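Long-range contact in endoglucanase (Ruminococcus champanellensis, PDB 6WQP), which probably hydrolyses beta-1,4-glucosidic bonds in cellulose, as a glycoside hydrolase of family 5: residues Val78-His83 against Glu94-Arg99. Sequence-based numbering, arbitrary orientation.
Sequences VSWIDH and EAWMNR. With NA (sodium ion), chain F.
In the eight-stranded (beta/alpha) barrel of this family 5 glycoside hydrolase, the loop that leaves strand 73-76 packs on the first turns of helix 94-108, the next helix of the barrel, through an aromatic cluster of His83, Trp96 and Trp80. Trp96 is the centre of it. With CG anti to the backbone N (chi1 180°), its indole reaches from the helix into the loop, and the imidazole of His83 lies flat on one face. The planes are only 6° apart, a face-to-face stack. The ring centroid of His83 sits 3.5 Å from that of the indole's six-membered ring. His83 CD2 comes within 3.2 Å of Trp96 CE2. Histidine suits the place because its flat imidazole can stack on the six-membered ring while its CB sits over the five-membered ring as a CH-pi contact. The turn itself is closed by the backbone bond from His83 N to Trp80 O.

Trp80 meets the same indole differently: its plane stands at 90° to that of Trp96, whose pyrrole edge points at the Trp80 face in an offset edge-to-face pair, with Trp96 NE1 3.5 Å from Trp80 CE3. Trp80 spends its own N-H on the backbone O of Asn117. At the rim of Trp96, Val78 CG1 lies 3.8 Å from Trp96 CZ2, a branched apolar filler beside the benzo edge. A leucine in place of Trp96 would probably leave His83 without its flat partner, free to turn, and open a gap beside Trp80.

Beyond the cluster, Ile81 O binds a sodium ion, as does Thr84 O. Met97 is bent at chi2 and chi3, bringing its sulfur to the edge of Trp80 in a Met-aromatic contact, Met97 SD 3.7 Å from Trp80 CZ3.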
# COMPACT_ATOMS: atom_id res chain seq x y z
N VAL A 78 0.44 5.32 5.86
CA VAL A 78 0.58 6.09 7.09
C VAL A 78 1.67 5.46 7.94
O VAL A 78 1.56 4.28 8.32
CB VAL A 78 -0.73 6.17 7.88
CG1 VAL A 78 -0.49 6.87 9.23
CG2 VAL A 78 -1.80 6.88 7.11
N SER A 79 2.68 6.24 8.28
CA SER A 79 3.68 5.84 9.26
C SER A 79 3.28 6.38 10.62
O SER A 79 3.10 7.59 10.78
CB SER A 79 5.07 6.31 8.85
OG SER A 79 5.48 5.65 7.66
N TRP A 80 3.10 5.49 11.58
CA TRP A 80 2.62 5.84 12.91
C TRP A 80 3.74 5.95 13.95
O TRP A 80 3.51 6.51 15.02
CB TRP A 80 1.59 4.80 13.39
CG TRP A 80 0.43 4.63 12.44
CD1 TRP A 80 0.40 3.85 11.32
CD2 TRP A 80 -0.85 5.25 12.53
NE1 TRP A 80 -0.82 3.96 10.70
CE2 TRP A 80 -1.61 4.81 11.43
CE3 TRP A 80 -1.44 6.14 13.44
CZ2 TRP A 80 -2.91 5.23 11.20
CZ3 TRP A 80 -2.74 6.55 13.22
CH2 TRP A 80 -3.46 6.10 12.10
N ILE A 81 4.95 5.46 13.63
CA ILE A 81 5.98 5.28 14.66
C ILE A 81 6.30 6.60 15.36
O ILE A 81 6.45 6.64 16.59
CB ILE A 81 7.24 4.65 14.04
CG1 ILE A 81 8.33 4.54 15.10
CG2 ILE A 81 7.72 5.48 12.85
CD1 ILE A 81 9.48 3.66 14.68
N ASP A 82 6.45 7.69 14.61
CA ASP A 82 6.82 8.97 15.22
C ASP A 82 5.69 9.59 16.01
O ASP A 82 5.91 10.62 16.68
CB ASP A 82 7.31 9.95 14.15
CG ASP A 82 8.58 9.47 13.45
OD1 ASP A 82 9.48 8.95 14.13
OD2 ASP A 82 8.66 9.64 12.22
N HIS A 83 4.50 8.99 15.97
CA HIS A 83 3.29 9.48 16.64
C HIS A 83 2.77 8.48 17.67
O HIS A 83 1.64 8.64 18.17
CB HIS A 83 2.22 9.77 15.58
CG HIS A 83 2.76 10.50 14.39
ND1 HIS A 83 2.97 11.86 14.38
CD2 HIS A 83 3.13 10.05 13.17
CE1 HIS A 83 3.45 12.22 13.21
NE2 HIS A 83 3.55 11.15 12.45
N GLU A 94 -3.27 12.05 19.59
CA GLU A 94 -4.61 12.39 19.14
C GLU A 94 -4.59 13.31 17.93
O GLU A 94 -5.40 13.15 17.00
CB GLU A 94 -5.40 13.03 20.29
CG GLU A 94 -6.88 13.25 20.02
CD GLU A 94 -7.70 13.46 21.29
OE1 GLU A 94 -7.55 12.65 22.23
OE2 GLU A 94 -8.50 14.41 21.32
N ALA A 95 -3.67 14.29 17.91
CA ALA A 95 -3.62 15.22 16.78
C ALA A 95 -3.31 14.49 15.48
O ALA A 95 -3.87 14.81 14.43
CB ALA A 95 -2.57 16.30 17.05
N TRP A 96 -2.42 13.50 15.53
CA TRP A 96 -2.10 12.70 14.36
C TRP A 96 -3.30 11.89 13.90
O TRP A 96 -3.63 11.85 12.71
CB TRP A 96 -0.92 11.78 14.68
CG TRP A 96 -0.51 10.92 13.54
CD1 TRP A 96 -0.62 9.56 13.45
CD2 TRP A 96 0.10 11.35 12.33
NE1 TRP A 96 -0.12 9.13 12.25
CE2 TRP A 96 0.34 10.20 11.54
CE3 TRP A 96 0.48 12.60 11.83
CZ2 TRP A 96 0.93 10.27 10.28
CZ3 TRP A 96 1.06 12.67 10.60
CH2 TRP A 96 1.28 11.52 9.82
N MET A 97 -3.95 11.18 14.84
CA MET A 97 -5.14 10.43 14.47
C MET A 97 -6.17 11.35 13.82
O MET A 97 -6.80 10.97 12.83
CB MET A 97 -5.72 9.74 15.71
CG MET A 97 -6.80 8.72 15.38
SD MET A 97 -6.19 7.27 14.48
CE MET A 97 -5.63 6.23 15.83
N ASN A 98 -6.32 12.57 14.34
CA ASN A 98 -7.25 13.52 13.75
C ASN A 98 -6.87 13.86 12.31
O ASN A 98 -7.74 13.89 11.42
CB ASN A 98 -7.32 14.79 14.59
CG ASN A 98 -8.09 14.60 15.89
OD1 ASN A 98 -8.78 13.61 16.09
ND2 ASN A 98 -7.98 15.58 16.79
N ARG A 99 -5.59 14.13 12.05
CA ARG A 99 -5.18 14.50 10.70
C ARG A 99 -5.36 13.33 9.74
O ARG A 99 -5.82 13.51 8.61
CB ARG A 99 -3.73 14.99 10.70
CG ARG A 99 -3.19 15.31 9.31
CD ARG A 99 -4.05 16.32 8.58
NE ARG A 99 -3.56 16.53 7.22
CZ ARG A 99 -4.27 17.13 6.26
NH1 ARG A 99 -5.49 17.58 6.52
NH2 ARG A 99 -3.76 17.29 5.05
NA NA F . 7.40 6.73 18.87
O HOH W 1 7.28 9.32 18.86
O HOH W 2 7.95 6.55 21.41
O HOH W 3 9.58 7.20 18.48
O HOH W 4 7.42 4.48 18.99